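Side-chain contact in Zn-dependent hydrolase of metallo-beta-lactamase superfamily TM0207 (Thermotoga maritima, PDB 1VJN), which is probably a zinc-dependent hydrolase of the metallo-beta-lactamase superfamily, though its substrate is not established: residues P185-D188 / F189-L192. Residues are numbered along the deposited sequence; the frame is centred on the assembly and turned at random.
Sequences PVDD and FLKL
Val186 O takes two backbone N-H groups from the following turn. Leu190 N reaches it at 3.0 Å in a nearly straight bond. Phe189 N sits at the same range, but its bond is strongly bent and weak. One residue further along, Lys191 N bonds to Asp187 O at 3.1 Å. These i to i+4 bonds, with the weak i to i+3 one beside them, mark a single short alpha-helical turn.

The side chains pack close to this backbone. Leu190 folds its branch point back toward the preceding turn, CG lying 3.3 Å from Val186 O, because chi1 of -57° sets CG beside its own backbone N. That places Leu190 CG 4.3 Å from the methyl CG2 of Val186, a loose apolar touch, while the side chains of Leu190 and Asp187 run at a slant to each other, CD1 of Leu190 coming 3.9 Å from OD1 of Asp187. Lys191 brings its CG to 3.2 Å from Asp188 O; its chain then bends twice, and NZ ends well short of a salt bridge with the Asp188 carboxylate. Phe189 swings its ring away from the preceding turn, CG anti to the backbone N (chi1 -177°), although CB still lies against Val186 O.

Phe189 turns its ring inward to Pro154 and Ala157 of helix 154-163 and to Ile169 and Pro171 of strand 168-172, meeting Phe193 edge-to-face. Val186 also rests on Pro171, while Leu190 packs on Val214 and Val216 of strand 213-216. The turn is thus a peripheral piece of the metallo-hydrolase fold, laid beside helix 154-163 against two adjacent parallel strands of the eight-stranded sheet.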
ATOM      1  N   PRO A 185      -9.190   9.150  12.892  1.00 18.58           N
ATOM      2  CA  PRO A 185      -8.503  10.113  12.064  1.00 18.71           C
ATOM      3  C   PRO A 185      -7.019   9.748  11.876  1.00 18.65           C
ATOM      4  O   PRO A 185      -6.448   9.095  12.725  1.00 18.19           O
ATOM      5  CB  PRO A 185      -8.649  11.406  12.846  1.00 21.60           C
ATOM      6  CG  PRO A 185      -8.773  10.977  14.236  1.00 17.38           C
ATOM      7  CD  PRO A 185      -9.607   9.735  14.185  1.00 17.64           C
ATOM      8  N   VAL A 186      -6.430  10.183  10.759  1.00 17.36           N
ATOM      9  CA  VAL A 186      -5.016   9.988  10.509  1.00 18.50           C
ATOM     10  C   VAL A 186      -4.172  10.671  11.603  1.00 16.97           C
ATOM     11  O   VAL A 186      -3.084  10.229  11.918  1.00 15.74           O
ATOM     12  CB  VAL A 186      -4.611  10.484   9.063  1.00 14.29           C
ATOM     13  CG1 VAL A 186      -4.626  11.970   8.925  1.00 18.33           C
ATOM     14  CG2 VAL A 186      -3.244   9.939   8.723  1.00 20.84           C
ATOM     15  N   ASP A 187      -4.703  11.722  12.211  1.00 18.26           N
ATOM     16  CA  ASP A 187      -3.990  12.428  13.283  1.00 21.74           C
ATOM     17  C   ASP A 187      -3.608  11.517  14.457  1.00 22.83           C
ATOM     18  O   ASP A 187      -2.594  11.760  15.109  1.00 17.17           O
ATOM     19  CB  ASP A 187      -4.827  13.598  13.803  1.00 25.59           C
ATOM     20  CG  ASP A 187      -4.933  14.767  12.798  1.00 36.36           C
ATOM     21  OD1 ASP A 187      -4.325  14.732  11.687  1.00 42.05           O
ATOM     22  OD2 ASP A 187      -5.625  15.786  13.062  1.00 50.97           O
ATOM     23  N   ASP A 188      -4.400  10.460  14.723  1.00 23.42           N
ATOM     24  CA  ASP A 188      -4.064   9.503  15.795  1.00 21.98           C
ATOM     25  C   ASP A 188      -2.813   8.699  15.501  1.00 19.69           C
ATOM     26  O   ASP A 188      -2.112   8.270  16.386  1.00 23.00           O
ATOM     27  CB  ASP A 188      -5.208   8.508  16.021  1.00 24.28           C
ATOM     28  CG  ASP A 188      -6.407   9.137  16.689  1.00 23.07           C
ATOM     29  OD1 ASP A 188      -6.450  10.379  16.851  1.00 37.76           O
ATOM     30  OD2 ASP A 188      -7.376   8.461  17.079  1.00 39.69           O
ATOM     31  N   PHE A 189      -2.551   8.439  14.247  1.00 18.52           N
ATOM     32  CA  PHE A 189      -1.301   7.809  13.850  1.00 16.55           C
ATOM     33  C   PHE A 189      -0.164   8.823  13.857  1.00 15.04           C
ATOM     34  O   PHE A 189       0.936   8.555  14.359  1.00 18.20           O
ATOM     35  CB  PHE A 189      -1.528   7.207  12.487  1.00 14.41           C
ATOM     36  CG  PHE A 189      -0.369   6.458  11.926  1.00 16.04           C
ATOM     37  CD1 PHE A 189       0.085   5.302  12.520  1.00 16.23           C
ATOM     38  CD2 PHE A 189       0.233   6.889  10.729  1.00 19.45           C
ATOM     39  CE1 PHE A 189       1.122   4.598  11.976  1.00 20.59           C
ATOM     40  CE2 PHE A 189       1.287   6.188  10.188  1.00 21.01           C
ATOM     41  CZ  PHE A 189       1.729   5.042  10.793  1.00 19.25           C
ATOM     42  N   LEU A 190      -0.411  10.014  13.328  1.00 18.74           N
ATOM     43  CA  LEU A 190       0.661  11.030  13.216  1.00 19.77           C
ATOM     44  C   LEU A 190       1.273  11.426  14.558  1.00 19.55           C
ATOM     45  O   LEU A 190       2.465  11.725  14.644  1.00 19.93           O
ATOM     46  CB  LEU A 190       0.154  12.297  12.508  1.00 19.41           C
ATOM     47  CG  LEU A 190      -0.433  12.080  11.119  1.00 22.21           C
ATOM     48  CD1 LEU A 190      -0.879  13.411  10.484  1.00 18.24           C
ATOM     49  CD2 LEU A 190       0.545  11.357  10.220  1.00 25.93           C
ATOM     50  N   LYS A 191       0.455  11.468  15.602  1.00 21.21           N
ATOM     51  CA  LYS A 191       0.943  11.808  16.927  1.00 21.14           C
ATOM     52  C   LYS A 191       1.994  10.819  17.484  1.00 20.20           C
ATOM     53  O   LYS A 191       2.666  11.116  18.457  1.00 18.89           O
ATOM     54  CB  LYS A 191      -0.214  12.008  17.921  1.00 24.36           C
ATOM     55  CG  LYS A 191      -1.162  10.827  18.073  1.00 35.74           C
ATOM     56  CD  LYS A 191      -1.560  10.537  19.529  1.00 48.06           C
ATOM     57  CE  LYS A 191      -2.221  11.719  20.241  1.00 52.50           C
ATOM     58  NZ  LYS A 191      -2.252  11.511  21.748  1.00 57.60           N
ATOM     59  N   LEU A 192       2.181   9.674  16.834  1.00 19.99           N
ATOM     60  CA  LEU A 192       3.116   8.671  17.316  1.00 18.13           C
ATOM     61  C   LEU A 192       4.512   8.856  16.768  1.00 18.92           C
ATOM     62  O   LEU A 192       5.423   8.106  17.121  1.00 21.94           O
ATOM     63  CB  LEU A 192       2.588   7.278  16.947  1.00 16.02           C
ATOM     64  CG  LEU A 192       1.201   6.929  17.513  1.00 21.71           C
ATOM     65  CD1 LEU A 192       0.734   5.563  16.949  1.00 27.79           C
ATOM     66  CD2 LEU A 192       1.175   6.943  19.064  1.00 24.84           C
TER